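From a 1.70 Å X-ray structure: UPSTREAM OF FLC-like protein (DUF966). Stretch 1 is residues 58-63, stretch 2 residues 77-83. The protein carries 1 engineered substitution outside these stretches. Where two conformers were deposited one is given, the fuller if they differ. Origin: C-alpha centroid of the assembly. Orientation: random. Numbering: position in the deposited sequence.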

# COMPACT_ATOMS: atom_id res chain seq x y z
N SER A 58 -1.78 1.90 -4.92
CA SER A 58 -2.31 0.76 -5.66
C SER A 58 -1.93 -0.49 -4.87
O SER A 58 -1.04 -0.46 -4.00
CB SER A 58 -1.74 0.71 -7.06
OG SER A 58 -2.16 1.84 -7.87
N SER A 59 -2.63 -1.60 -5.13
CA SER A 59 -2.19 -2.86 -4.56
C SER A 59 -1.97 -3.85 -5.70
O SER A 59 -2.64 -3.81 -6.74
CB SER A 59 -3.17 -3.40 -3.53
OG SER A 59 -4.41 -3.71 -4.17
N LYS A 60 -0.97 -4.70 -5.52
CA LYS A 60 -0.70 -5.71 -6.54
C LYS A 60 -1.80 -6.78 -6.53
O LYS A 60 -2.21 -7.33 -5.50
CB LYS A 60 0.67 -6.30 -6.20
CG LYS A 60 1.30 -7.15 -7.29
CD LYS A 60 2.57 -7.79 -6.73
CE LYS A 60 3.36 -8.47 -7.81
NZ LYS A 60 4.42 -9.35 -7.25
N ARG A 61 -2.26 -7.14 -7.72
CA ARG A 61 -3.36 -8.09 -7.83
C ARG A 61 -3.14 -8.99 -9.06
O ARG A 61 -2.63 -8.54 -10.06
CB ARG A 61 -4.62 -7.24 -7.98
CG ARG A 61 -5.84 -8.01 -8.44
CD ARG A 61 -6.54 -8.39 -7.13
NE ARG A 61 -6.99 -7.15 -6.49
CZ ARG A 61 -8.21 -6.62 -6.65
NH1 ARG A 61 -9.09 -7.24 -7.42
NH2 ARG A 61 -8.57 -5.53 -6.01
N THR A 62 -3.56 -10.27 -9.03
CA THR A 62 -3.37 -11.14 -10.21
C THR A 62 -4.17 -10.62 -11.41
O THR A 62 -5.29 -10.10 -11.25
CB THR A 62 -3.63 -12.63 -9.92
OG1 THR A 62 -5.04 -12.75 -9.80
CG2 THR A 62 -2.97 -13.11 -8.66
N TYR A 63 -3.59 -10.78 -12.62
CA TYR A 63 -4.20 -10.31 -13.86
C TYR A 63 -3.55 -11.07 -15.03
O TYR A 63 -2.34 -10.95 -15.23
CB TYR A 63 -3.98 -8.79 -13.97
CG TYR A 63 -4.39 -8.19 -15.29
CD1 TYR A 63 -5.72 -8.05 -15.64
CD2 TYR A 63 -3.42 -7.75 -16.20
CE1 TYR A 63 -6.11 -7.52 -16.87
CE2 TYR A 63 -3.80 -7.21 -17.42
CZ TYR A 63 -5.14 -7.07 -17.74
OH TYR A 63 -5.46 -6.50 -18.93
N PHE A 77 -11.00 -1.61 0.47
CA PHE A 77 -10.47 -2.84 1.03
C PHE A 77 -9.32 -3.28 0.14
O PHE A 77 -9.33 -3.08 -1.09
CB PHE A 77 -11.58 -3.91 0.93
CG PHE A 77 -11.32 -5.27 1.53
CD1 PHE A 77 -11.63 -5.53 2.86
CD2 PHE A 77 -10.74 -6.29 0.78
CE1 PHE A 77 -11.43 -6.79 3.43
CE2 PHE A 77 -10.57 -7.55 1.36
CZ PHE A 77 -10.89 -7.79 2.67
N ILE A 78 -8.29 -3.84 0.79
CA ILE A 78 -7.12 -4.28 0.06
C ILE A 78 -7.07 -5.80 0.05
O ILE A 78 -7.08 -6.43 1.10
CB ILE A 78 -5.82 -3.73 0.69
CG1 ILE A 78 -5.81 -2.19 0.66
CG2 ILE A 78 -4.64 -4.29 -0.08
CD1 ILE A 78 -4.57 -1.56 1.35
N PHE A 79 -7.03 -6.40 -1.15
CA PHE A 79 -6.86 -7.84 -1.22
C PHE A 79 -5.37 -8.22 -1.22
O PHE A 79 -4.55 -7.58 -1.88
CB PHE A 79 -7.54 -8.33 -2.49
CG PHE A 79 -9.02 -8.05 -2.52
CD1 PHE A 79 -9.90 -8.88 -1.83
CD2 PHE A 79 -9.53 -6.95 -3.16
CE1 PHE A 79 -11.26 -8.62 -1.89
CE2 PHE A 79 -10.88 -6.68 -3.21
CZ PHE A 79 -11.77 -7.55 -2.60
N PRO A 80 -5.00 -9.35 -0.56
CA PRO A 80 -3.62 -9.85 -0.57
C PRO A 80 -3.25 -10.53 -1.89
O PRO A 80 -4.13 -10.93 -2.66
CB PRO A 80 -3.66 -10.93 0.52
CG PRO A 80 -5.07 -11.47 0.42
CD PRO A 80 -5.91 -10.22 0.20
N VAL A 81 -1.94 -10.67 -2.10
CA VAL A 81 -1.39 -11.41 -3.23
C VAL A 81 -0.52 -12.54 -2.67
O VAL A 81 0.29 -12.31 -1.76
CB VAL A 81 -0.63 -10.48 -4.20
CG1 VAL A 81 0.80 -10.17 -3.76
CG2 VAL A 81 -0.68 -10.96 -5.64
N HIS A 82 -0.70 -13.76 -3.21
CA HIS A 82 -0.07 -14.97 -2.69
C HIS A 82 -0.48 -15.18 -1.23
O HIS A 82 -1.65 -15.06 -0.88
CB HIS A 82 1.46 -14.96 -2.85
CG HIS A 82 1.97 -14.41 -4.15
ND1 HIS A 82 2.91 -13.40 -4.21
CD2 HIS A 82 1.67 -14.72 -5.43
CE1 HIS A 82 3.17 -13.11 -5.47
NE2 HIS A 82 2.42 -13.91 -6.24
N GLY A 83 0.51 -15.45 -0.38
CA GLY A 83 0.25 -16.02 0.94
C GLY A 83 0.11 -14.96 2.03
O GLY A 83 1.05 -14.77 2.80
O HOH W 1 -6.94 -4.53 -3.73
O HOH W 2 -1.45 -6.87 -2.46
O HOH W 3 -4.60 -6.46 -4.37

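This is a small, water-mediated contact between a strand and a mostly irregular segment, with side-chain packing at several points and no direct hydrogen bond between the two stretches. The contact buries 344 Å², both sides summed. The backbones stay well apart: CA of Ser59 lies 6.9 Å from CA of Ile78, and CA of Arg61 lies 6.0 Å from CA of Val81. Waters occupy part of that gap.

Water 3 donates to Lys60 O at 2.8 Å and to Phe79 O at 2.7 Å, so it joins two carbonyls that could not bond to each other. It also accepts a hydrogen bond from Arg61 NE at 3.3 Å. Water 1 accepts from Arg61 NH2 at 3.0 Å and from Phe79 N at 3.2 Å, and it bonds to Ser59 OG at 2.7 Å. The small Ser59 side chain, in rotamer p, therefore brings a polar group to a buried site.

Arg61 serves two roles. Its CA-to-CB bond points sideways, but its end comes nearer the other stretch. There Phe79 CD2 lies over one face of the guanidinium, 3.3 Å from Arg61 NH2. The flat group can thus meet the aromatic ring while its nitrogens still reach water. The approach to the ring is oblique.

The remaining packing is mainly aliphatic. Val81 points toward the strand and is buried, and its CB is 3.8 Å from Lys60 O. The extended Lys60 side chain, t at all four chi angles, brings its CD to 4.2 Å from Val81 CG1. Thr62 CG2 adds a looser contact, 4.4 Å from Val81 CG2. Near the start of both stretches, Ser59 CB meets Ile78 CG2 at 3.9 Å. Val81 and His82 are poorly ordered, so contacts there are less precisely placed.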